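Outer membrane protein Omp121 (Bacteroides thetaiotaomicron, PDB 5FQ8) probably acts as the outer-membrane transport channel of a TonB-dependent uptake system, with a plug domain held inside a beta barrel. Local coordinates at residues G818-M829 with L899-V910; F948-F956 with G965-S973. All coordinates share one frame; numbering follows the deposited sequence.

Contact 1 (G818-M829 with L899-V910); sequences GIDFDIRQGGVM and LVDKSYVKLRSV
Arg908 and Arg824 converge on the carboxylate of Asp822 where neighbouring antiparallel strands of the beta-barrel wall, 818-825 and 904-910, pair. Arg824 takes the carboxylate side-on: NE points almost straight at Asp822 OD1 (3.2 Å), which lies in the guanidinium plane, while Arg824 NH2 meets Asp822 OD2 at 3.0 Å on its syn side. From the neighbouring strand Arg908 NH1 bonds the same Asp822 OD2 at 3.0 Å, arriving from the same face of the carboxylate. Asp822, with Glu952 on Arg908, probably offsets the two closely placed arginines. Tyr904 OH sits over one face of the Arg824 guanidinium, brought there with CG between the backbone N and the carbonyl carbon (chi1 64°). Further out, Ser74 and the carbonyl of Ile73, both in the plug, hold Arg824, which marks this as the inner face of the wall. The other face is apolar. Leu907 CD1 lies over the Phe821 ring, 4.0 Å from its centroid, in a CH-pi contact, and Ile823 CG1 packs beside Val905 CG1 at 3.6 Å. The side chain of Val910 there is about 5 Å from a bound detergent molecule, consistent with a lipid-facing surface. A beta bulge shifts the register between Asp820 and Phe821. Past Gly826 and Gly827 pairing resumes at Val828, next to an Asx turn in which Asp901 OD1 accepts Ser903 N at 2.9 Å.

Contact 2 (F948-F956 with G965-S973); sequences FIDPEMTSF and GEYTANPSS
Asp950 OD2 receives the hydroxyl of Ser972, OG to OD2 3.0 Å, on its anti lone pair, while the other oxygen of the same carboxylate, OD1, takes the backbone N of Glu952 at 2.9 Å in an Asx turn and also meets Lys906 of the barrel wall in a salt bridge. With CG anti to the backbone N (chi1 164°), Asp950 extends its carboxylate to the serine in 965-973. Were Asp950 replaced by an alanine, the Ser972 hydroxyl would probably lose this acceptor, Lys906 one of its two acidic partners, and the turn its OD1 bond to Glu952 N. Next along the loop, Met953 runs extended beyond CG into the curve of 965-973. Its SD lies alongside Glu966 CG (3.7 Å), its CG meets Ala969 CB (4.0 Å), and its CE ends against Asn970 and Pro971. The far end mixes polar bonds with an aromatic contact. Ser955 OG accepts Tyr967 N at 3.2 Å, and Thr954 OG1, which bonds Gly962 O, lies 3.0 Å from Gly965 O. That same OG1 accepts Phe956 N in an ST turn. The Phe956 ring presents its edge to Gly965 O, and its CZ touches Tyr967 CB at 3.6 Å. Neighbours place this packing of the 948-956 loop on strand 965-966 and the loop after it against the plug and strand 828-831: the backbone of Thr954 bonds Thr76 of the plug, that of Glu966 bonds Tyr830 and Arg832, and Asn970 bonds Asp79 while lying about 4 Å, side chain to side chain, from the calcium-site residue Ile283. A carboxylate-hydroxyl bond at one end and a backbone N to serine hydroxyl bond at the other suggest that directional polar bonds hold the two segments about an apolar methionine contact.

Overall arrangement
After the plug domain and most of the barrel strands, the chain reaches 818-829 and, 69 residues later, 899-910; contact 1 pairs these across an excursion containing helices 832-839 and 880-889. The chain then forms strand 928-941 and enters a long loop, where contact 2 closes a short loop of eight intervening residues and runs into the final strand, 973-983. The contacts are therefore in series, neither enclosing nor crossing the other, yet they meet in space. Lys906 of contact 1 bridges to Glu952 of contact 2, Met829 packs on Met953, and strand 828-831 runs parallel beside 965-966. Together they tie the barrel wall to the loop lying against the plug.

Contact 1 (G818-M829 with L899-V910)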
loop_
_atom_site.group_PDB
_atom_site.type_symbol
_atom_site.label_atom_id
_atom_site.label_comp_id
_atom_site.label_asym_id
_atom_site.label_seq_id
_atom_site.Cartn_x
_atom_site.Cartn_y
_atom_site.Cartn_z
ATOM N N GLY B 818 16.670 22.571 44.465
ATOM C CA GLY B 818 16.109 23.473 43.484
ATOM C C GLY B 818 14.622 23.269 43.354
ATOM O O GLY B 818 14.144 22.138 43.291
ATOM N N ILE B 819 13.874 24.361 43.347
ATOM C CA ILE B 819 12.423 24.307 43.300
ATOM C C ILE B 819 11.970 25.362 42.316
ATOM O O ILE B 819 12.206 26.553 42.540
ATOM C CB ILE B 819 11.787 24.553 44.673
ATOM C CG1 ILE B 819 12.263 23.501 45.655
ATOM C CG2 ILE B 819 10.311 24.444 44.566
ATOM C CD1 ILE B 819 11.565 23.552 46.968
ATOM N N ASP B 820 11.340 24.941 41.227
ATOM C CA ASP B 820 10.882 25.869 40.208
ATOM C C ASP B 820 9.375 25.764 40.033
ATOM O O ASP B 820 8.816 24.665 40.016
ATOM C CB ASP B 820 11.602 25.609 38.899
ATOM C CG ASP B 820 13.072 25.549 39.078
ATOM O OD1 ASP B 820 13.546 24.539 39.620
ATOM O OD2 ASP B 820 13.752 26.517 38.698
ATOM N N PHE B 821 8.724 26.910 39.915
ATOM C CA PHE B 821 7.291 26.982 39.707
ATOM C C PHE B 821 7.042 27.627 38.367
ATOM O O PHE B 821 7.671 28.629 38.038
ATOM C CB PHE B 821 6.604 27.780 40.813
ATOM C CG PHE B 821 6.498 27.041 42.089
ATOM C CD1 PHE B 821 7.531 27.045 42.977
ATOM C CD2 PHE B 821 5.380 26.319 42.382
ATOM C CE1 PHE B 821 7.444 26.354 44.139
ATOM C CE2 PHE B 821 5.290 25.629 43.541
ATOM C CZ PHE B 821 6.320 25.644 44.423
ATOM N N ASP B 822 6.149 27.033 37.596
ATOM C CA ASP B 822 5.733 27.575 36.313
ATOM C C ASP B 822 4.368 28.190 36.510
ATOM O O ASP B 822 3.487 27.563 37.101
ATOM C CB ASP B 822 5.683 26.493 35.240
ATOM C CG ASP B 822 5.983 27.025 33.867
ATOM O OD1 ASP B 822 5.670 28.200 33.600
ATOM O OD2 ASP B 822 6.541 26.263 33.055
ATOM N N ILE B 823 4.199 29.424 36.056
ATOM C CA ILE B 823 2.935 30.118 36.238
ATOM C C ILE B 823 2.540 30.772 34.931
ATOM O O ILE B 823 3.191 31.720 34.484
ATOM C CB ILE B 823 2.993 31.157 37.358
ATOM C CG1 ILE B 823 3.229 30.466 38.687
ATOM C CG2 ILE B 823 1.697 31.912 37.415
ATOM C CD1 ILE B 823 4.649 30.448 39.080
ATOM N N ARG B 824 1.470 30.275 34.325
ATOM C CA ARG B 824 0.968 30.780 33.058
ATOM C C ARG B 824 -0.511 31.024 33.238
ATOM O O ARG B 824 -1.232 30.128 33.683
ATOM C CB ARG B 824 1.206 29.791 31.915
ATOM C CG ARG B 824 2.549 29.097 31.971
ATOM C CD ARG B 824 2.805 28.249 30.770
ATOM N NE ARG B 824 4.130 27.684 30.873
ATOM C CZ ARG B 824 4.721 26.979 29.928
ATOM N NH1 ARG B 824 4.101 26.749 28.786
ATOM N NH2 ARG B 824 5.938 26.511 30.133
ATOM N N GLN B 825 -0.954 32.228 32.898
ATOM C CA GLN B 825 -2.298 32.669 33.211
ATOM C C GLN B 825 -2.934 33.271 31.978
ATOM O O GLN B 825 -2.353 34.159 31.347
ATOM C CB GLN B 825 -2.292 33.697 34.345
ATOM C CG GLN B 825 -1.910 33.126 35.685
ATOM C CD GLN B 825 -3.034 32.341 36.330
ATOM O OE1 GLN B 825 -4.206 32.582 36.046
ATOM N NE2 GLN B 825 -2.682 31.395 37.206
ATOM N N GLY B 826 -4.124 32.803 31.654
ATOM C CA GLY B 826 -4.897 33.417 30.601
ATOM C C GLY B 826 -4.967 32.557 29.351
ATOM O O GLY B 826 -4.093 31.735 29.067
ATOM N N GLY B 827 -6.033 32.766 28.596
ATOM C CA GLY B 827 -6.251 32.040 27.371
ATOM C C GLY B 827 -7.174 30.858 27.558
ATOM O O GLY B 827 -7.687 30.578 28.642
ATOM N N VAL B 828 -7.369 30.129 26.462
ATOM C CA VAL B 828 -8.379 29.084 26.413
ATOM C C VAL B 828 -7.952 28.032 25.404
ATOM O O VAL B 828 -7.178 28.300 24.493
ATOM C CB VAL B 828 -9.758 29.701 26.077
ATOM C CG1 VAL B 828 -9.836 30.080 24.635
ATOM C CG2 VAL B 828 -10.868 28.777 26.450
ATOM N N MET B 829 -8.454 26.818 25.588
ATOM C CA MET B 829 -8.126 25.716 24.707
ATOM C C MET B 829 -9.309 24.763 24.645
ATOM O O MET B 829 -10.030 24.610 25.628
ATOM C CB MET B 829 -6.870 24.993 25.204
ATOM C CG MET B 829 -7.060 24.303 26.547
ATOM S SD MET B 829 -5.602 23.509 27.209
ATOM C CE MET B 829 -5.021 22.611 25.808
ATOM N N LEU B 899 -14.525 25.018 25.606
ATOM C CA LEU B 899 -13.310 25.808 25.692
ATOM C C LEU B 899 -12.964 25.999 27.161
ATOM O O LEU B 899 -13.789 26.488 27.941
ATOM C CB LEU B 899 -13.494 27.142 24.990
ATOM C CG LEU B 899 -13.603 26.991 23.487
ATOM C CD1 LEU B 899 -14.030 28.274 22.873
ATOM C CD2 LEU B 899 -12.275 26.577 22.938
ATOM N N VAL B 900 -11.752 25.598 27.538
ATOM C CA VAL B 900 -11.331 25.503 28.928
ATOM C C VAL B 900 -10.163 26.444 29.181
ATOM O O VAL B 900 -9.310 26.641 28.311
ATOM C CB VAL B 900 -10.963 24.049 29.258
ATOM C CG1 VAL B 900 -10.195 23.962 30.543
ATOM C CG2 VAL B 900 -12.219 23.235 29.327
ATOM N N ASP B 901 -10.134 27.024 30.381
ATOM C CA ASP B 901 -9.091 27.969 30.758
ATOM C C ASP B 901 -7.717 27.306 30.747
ATOM O O ASP B 901 -7.518 26.243 31.332
ATOM C CB ASP B 901 -9.407 28.537 32.143
ATOM C CG ASP B 901 -8.620 29.789 32.470
ATOM O OD1 ASP B 901 -7.452 29.912 32.059
ATOM O OD2 ASP B 901 -9.181 30.656 33.165
ATOM N N LYS B 902 -6.763 27.971 30.102
ATOM C CA LYS B 902 -5.405 27.491 29.900
ATOM C C LYS B 902 -4.523 27.686 31.124
ATOM O O LYS B 902 -3.426 27.131 31.172
ATOM C CB LYS B 902 -4.796 28.226 28.704
ATOM C CG LYS B 902 -4.227 27.381 27.596
ATOM C CD LYS B 902 -3.803 28.260 26.431
ATOM C CE LYS B 902 -2.635 27.669 25.634
ATOM N NZ LYS B 902 -2.813 26.220 25.349
ATOM N N SER B 903 -4.994 28.427 32.116
ATOM C CA SER B 903 -4.145 28.917 33.187
ATOM C C SER B 903 -3.767 27.799 34.138
ATOM O O SER B 903 -4.556 26.888 34.393
ATOM C CB SER B 903 -4.864 30.031 33.942
ATOM O OG SER B 903 -5.115 31.138 33.097
ATOM N N TYR B 904 -2.539 27.867 34.653
ATOM C CA TYR B 904 -2.098 26.923 35.673
ATOM C C TYR B 904 -0.889 27.469 36.421
ATOM O O TYR B 904 -0.156 28.326 35.924
ATOM C CB TYR B 904 -1.788 25.534 35.082
ATOM C CG TYR B 904 -0.638 25.445 34.082
ATOM C CD1 TYR B 904 0.684 25.403 34.509
ATOM C CD2 TYR B 904 -0.885 25.352 32.714
ATOM C CE1 TYR B 904 1.717 25.308 33.608
ATOM C CE2 TYR B 904 0.141 25.255 31.811
ATOM C CZ TYR B 904 1.446 25.229 32.260
ATOM O OH TYR B 904 2.474 25.127 31.359
ATOM N N VAL B 905 -0.726 26.984 37.650
ATOM C CA VAL B 905 0.521 27.084 38.399
ATOM C C VAL B 905 1.051 25.672 38.540
ATOM O O VAL B 905 0.298 24.759 38.884
ATOM C CB VAL B 905 0.358 27.726 39.792
ATOM C CG1 VAL B 905 1.688 27.778 40.466
ATOM C CG2 VAL B 905 -0.219 29.127 39.709
ATOM N N LYS B 906 2.337 25.486 38.282
ATOM C CA LYS B 906 2.900 24.146 38.286
ATOM C C LYS B 906 4.181 24.078 39.102
ATOM O O LYS B 906 5.087 24.892 38.915
ATOM C CB LYS B 906 3.163 23.675 36.860
ATOM C CG LYS B 906 2.874 22.223 36.661
ATOM C CD LYS B 906 3.125 21.812 35.244
ATOM C CE LYS B 906 1.873 21.821 34.435
ATOM N NZ LYS B 906 2.203 21.452 33.052
ATOM N N LEU B 907 4.250 23.106 40.006
ATOM C CA LEU B 907 5.527 22.666 40.542
ATOM C C LEU B 907 6.291 21.954 39.431
ATOM O O LEU B 907 6.204 20.733 39.278
ATOM C CB LEU B 907 5.324 21.762 41.753
ATOM C CG LEU B 907 6.610 21.344 42.469
ATOM C CD1 LEU B 907 7.533 22.520 42.668
ATOM C CD2 LEU B 907 6.309 20.699 43.794
ATOM N N ARG B 908 7.031 22.726 38.641
ATOM C CA ARG B 908 7.673 22.201 37.443
ATOM C C ARG B 908 8.690 21.120 37.782
ATOM O O ARG B 908 8.597 19.997 37.291
ATOM C CB ARG B 908 8.331 23.350 36.691
ATOM C CG ARG B 908 8.799 23.029 35.303
ATOM C CD ARG B 908 7.773 23.427 34.273
ATOM N NE ARG B 908 6.969 22.280 33.904
ATOM C CZ ARG B 908 5.964 22.311 33.054
ATOM N NH1 ARG B 908 5.622 23.440 32.472
ATOM N NH2 ARG B 908 5.301 21.203 32.808
ATOM N N SER B 909 9.664 21.436 38.637
ATOM C CA SER B 909 10.723 20.494 38.980
ATOM C C SER B 909 11.210 20.711 40.402
ATOM O O SER B 909 11.163 21.822 40.930
ATOM C CB SER B 909 11.906 20.633 38.034
ATOM O OG SER B 909 12.476 21.919 38.153
ATOM N N VAL B 910 11.702 19.636 41.009
ATOM C CA VAL B 910 12.430 19.694 42.276
ATOM C C VAL B 910 13.621 18.747 42.191
ATOM O O VAL B 910 13.448 17.555 41.928
ATOM C CB VAL B 910 11.536 19.320 43.471
ATOM C CG1 VAL B 910 12.363 19.243 44.730
ATOM C CG2 VAL B 910 10.437 20.319 43.639
#

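Contact 2 (F948-F956 with G965-S973)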
loop_
_atom_site.group_PDB
_atom_site.type_symbol
_atom_site.label_atom_id
_atom_site.label_comp_id
_atom_site.label_asym_id
_atom_site.label_seq_id
_atom_site.Cartn_x
_atom_site.Cartn_y
_atom_site.Cartn_z
ATOM N N PHE B 948 -10.463 19.258 34.913
ATOM C CA PHE B 948 -10.430 18.209 33.912
ATOM C C PHE B 948 -9.032 17.849 33.446
ATOM O O PHE B 948 -8.688 16.668 33.443
ATOM C CB PHE B 948 -11.309 18.614 32.717
ATOM C CG PHE B 948 -12.641 19.140 33.117
ATOM C CD1 PHE B 948 -13.545 18.335 33.770
ATOM C CD2 PHE B 948 -12.973 20.443 32.870
ATOM C CE1 PHE B 948 -14.749 18.822 34.156
ATOM C CE2 PHE B 948 -14.169 20.931 33.258
ATOM C CZ PHE B 948 -15.068 20.120 33.896
ATOM N N ILE B 949 -8.217 18.816 33.042
ATOM C CA ILE B 949 -6.962 18.509 32.378
ATOM C C ILE B 949 -5.795 19.293 32.953
ATOM O O ILE B 949 -5.957 20.376 33.517
ATOM C CB ILE B 949 -7.038 18.809 30.877
ATOM C CG1 ILE B 949 -7.343 20.283 30.673
ATOM C CG2 ILE B 949 -8.064 17.969 30.225
ATOM C CD1 ILE B 949 -7.041 20.760 29.289
ATOM N N ASP B 950 -4.608 18.737 32.782
ATOM C CA ASP B 950 -3.393 19.524 32.862
ATOM C C ASP B 950 -3.310 20.232 31.526
ATOM O O ASP B 950 -3.104 19.582 30.503
ATOM C CB ASP B 950 -2.171 18.646 33.135
ATOM C CG ASP B 950 -0.852 19.346 32.849
ATOM O OD1 ASP B 950 -0.819 20.537 32.515
ATOM O OD2 ASP B 950 0.185 18.682 32.965
ATOM N N PRO B 951 -3.467 21.531 31.493
ATOM C CA PRO B 951 -3.485 22.257 30.221
ATOM C C PRO B 951 -2.278 22.069 29.317
ATOM O O PRO B 951 -2.280 22.617 28.213
ATOM C CB PRO B 951 -3.569 23.709 30.677
ATOM C CG PRO B 951 -4.297 23.650 31.920
ATOM C CD PRO B 951 -3.898 22.390 32.597
ATOM N N GLU B 952 -1.250 21.340 29.741
ATOM C CA GLU B 952 -0.078 21.153 28.899
ATOM C C GLU B 952 -0.284 19.917 28.027
ATOM O O GLU B 952 0.335 18.869 28.208
ATOM C CB GLU B 952 1.175 21.036 29.750
ATOM C CG GLU B 952 2.434 21.358 28.992
ATOM C CD GLU B 952 3.686 21.222 29.813
ATOM O OE1 GLU B 952 3.587 21.246 31.050
ATOM O OE2 GLU B 952 4.766 21.089 29.208
ATOM N N MET B 953 -1.176 20.068 27.051
ATOM C CA MET B 953 -1.731 18.944 26.308
ATOM C C MET B 953 -2.101 19.368 24.898
ATOM O O MET B 953 -2.725 20.414 24.713
ATOM C CB MET B 953 -2.994 18.417 26.979
ATOM C CG MET B 953 -2.863 17.165 27.750
ATOM S SD MET B 953 -4.494 16.817 28.356
ATOM C CE MET B 953 -4.183 15.347 29.286
ATOM N N THR B 954 -1.778 18.531 23.912
ATOM C CA THR B 954 -2.354 18.721 22.585
ATOM C C THR B 954 -2.522 17.400 21.864
ATOM O O THR B 954 -1.997 16.368 22.265
ATOM C CB THR B 954 -1.518 19.641 21.713
ATOM O OG1 THR B 954 -2.336 20.132 20.661
ATOM C CG2 THR B 954 -0.360 18.904 21.109
ATOM N N SER B 955 -3.273 17.457 20.775
ATOM C CA SER B 955 -3.354 16.370 19.816
ATOM C C SER B 955 -3.017 16.853 18.431
ATOM O O SER B 955 -3.199 16.117 17.466
ATOM C CB SER B 955 -4.736 15.742 19.814
ATOM O OG SER B 955 -4.888 14.948 20.961
ATOM N N PHE B 956 -2.505 18.054 18.319
ATOM C CA PHE B 956 -2.347 18.710 17.044
ATOM C C PHE B 956 -0.956 19.301 16.914
ATOM O O PHE B 956 -0.754 20.293 16.225
ATOM C CB PHE B 956 -3.442 19.758 16.878
ATOM C CG PHE B 956 -4.805 19.229 17.200
ATOM C CD1 PHE B 956 -5.475 18.436 16.298
ATOM C CD2 PHE B 956 -5.385 19.475 18.420
ATOM C CE1 PHE B 956 -6.703 17.921 16.592
ATOM C CE2 PHE B 956 -6.615 18.964 18.723
ATOM C CZ PHE B 956 -7.282 18.181 17.805
ATOM N N GLY B 965 -6.156 22.866 21.100
ATOM C CA GLY B 965 -6.648 22.129 22.232
ATOM C C GLY B 965 -6.136 20.714 22.239
ATOM O O GLY B 965 -5.205 20.368 21.529
ATOM N N GLU B 966 -6.767 19.926 23.090
ATOM C CA GLU B 966 -6.412 18.541 23.331
ATOM C C GLU B 966 -7.605 17.685 22.959
ATOM O O GLU B 966 -8.735 18.021 23.307
ATOM C CB GLU B 966 -6.048 18.322 24.793
ATOM C CG GLU B 966 -6.606 17.043 25.386
ATOM C CD GLU B 966 -7.909 17.271 26.094
ATOM O OE1 GLU B 966 -8.220 18.434 26.342
ATOM O OE2 GLU B 966 -8.626 16.307 26.391
ATOM N N TYR B 967 -7.366 16.583 22.260
ATOM C CA TYR B 967 -8.455 15.776 21.735
ATOM C C TYR B 967 -8.433 14.402 22.393
ATOM O O TYR B 967 -8.237 13.384 21.740
ATOM C CB TYR B 967 -8.390 15.691 20.212
ATOM C CG TYR B 967 -9.769 15.551 19.644
ATOM C CD1 TYR B 967 -10.631 16.628 19.619
ATOM C CD2 TYR B 967 -10.239 14.328 19.203
ATOM C CE1 TYR B 967 -11.902 16.503 19.132
ATOM C CE2 TYR B 967 -11.509 14.198 18.720
ATOM C CZ TYR B 967 -12.334 15.294 18.692
ATOM O OH TYR B 967 -13.602 15.192 18.215
ATOM N N THR B 968 -8.733 14.391 23.687
ATOM C CA THR B 968 -8.498 13.257 24.573
ATOM C C THR B 968 -7.075 12.744 24.431
ATOM O O THR B 968 -6.822 11.548 24.318
ATOM C CB THR B 968 -9.500 12.126 24.364
ATOM O OG1 THR B 968 -9.742 11.936 22.977
ATOM C CG2 THR B 968 -10.780 12.454 25.047
ATOM N N ALA B 969 -6.136 13.680 24.437
ATOM C CA ALA B 969 -4.753 13.343 24.713
ATOM C C ALA B 969 -4.674 12.541 25.997
ATOM O O ALA B 969 -5.530 12.652 26.871
ATOM C CB ALA B 969 -3.912 14.603 24.840
ATOM N N ASN B 970 -3.651 11.710 26.100
ATOM C CA ASN B 970 -3.524 10.882 27.279
ATOM C C ASN B 970 -3.241 11.742 28.509
ATOM O O ASN B 970 -2.653 12.815 28.400
ATOM C CB ASN B 970 -2.409 9.872 27.083
ATOM C CG ASN B 970 -2.679 8.926 25.961
ATOM O OD1 ASN B 970 -3.789 8.458 25.777
ATOM N ND2 ASN B 970 -1.651 8.633 25.193
ATOM N N PRO B 971 -3.656 11.295 29.688
ATOM C CA PRO B 971 -3.415 12.076 30.903
ATOM C C PRO B 971 -1.942 12.396 31.086
ATOM O O PRO B 971 -1.075 11.591 30.757
ATOM C CB PRO B 971 -3.917 11.151 32.011
ATOM C CG PRO B 971 -4.847 10.242 31.369
ATOM C CD PRO B 971 -4.382 10.053 29.972
ATOM N N SER B 972 -1.666 13.583 31.612
ATOM C CA SER B 972 -0.292 13.940 31.915
ATOM C C SER B 972 0.170 13.205 33.158
ATOM O O SER B 972 -0.626 12.709 33.953
ATOM C CB SER B 972 -0.135 15.441 32.099
ATOM O OG SER B 972 -0.571 15.856 33.376
ATOM N N SER B 973 1.474 13.106 33.308
ATOM C CA SER B 973 2.017 12.289 34.374
ATOM C C SER B 973 2.864 13.119 35.317
ATOM O O SER B 973 3.278 14.238 35.014
ATOM C CB SER B 973 2.852 11.131 33.826
ATOM O OG SER B 973 4.014 11.610 33.187
#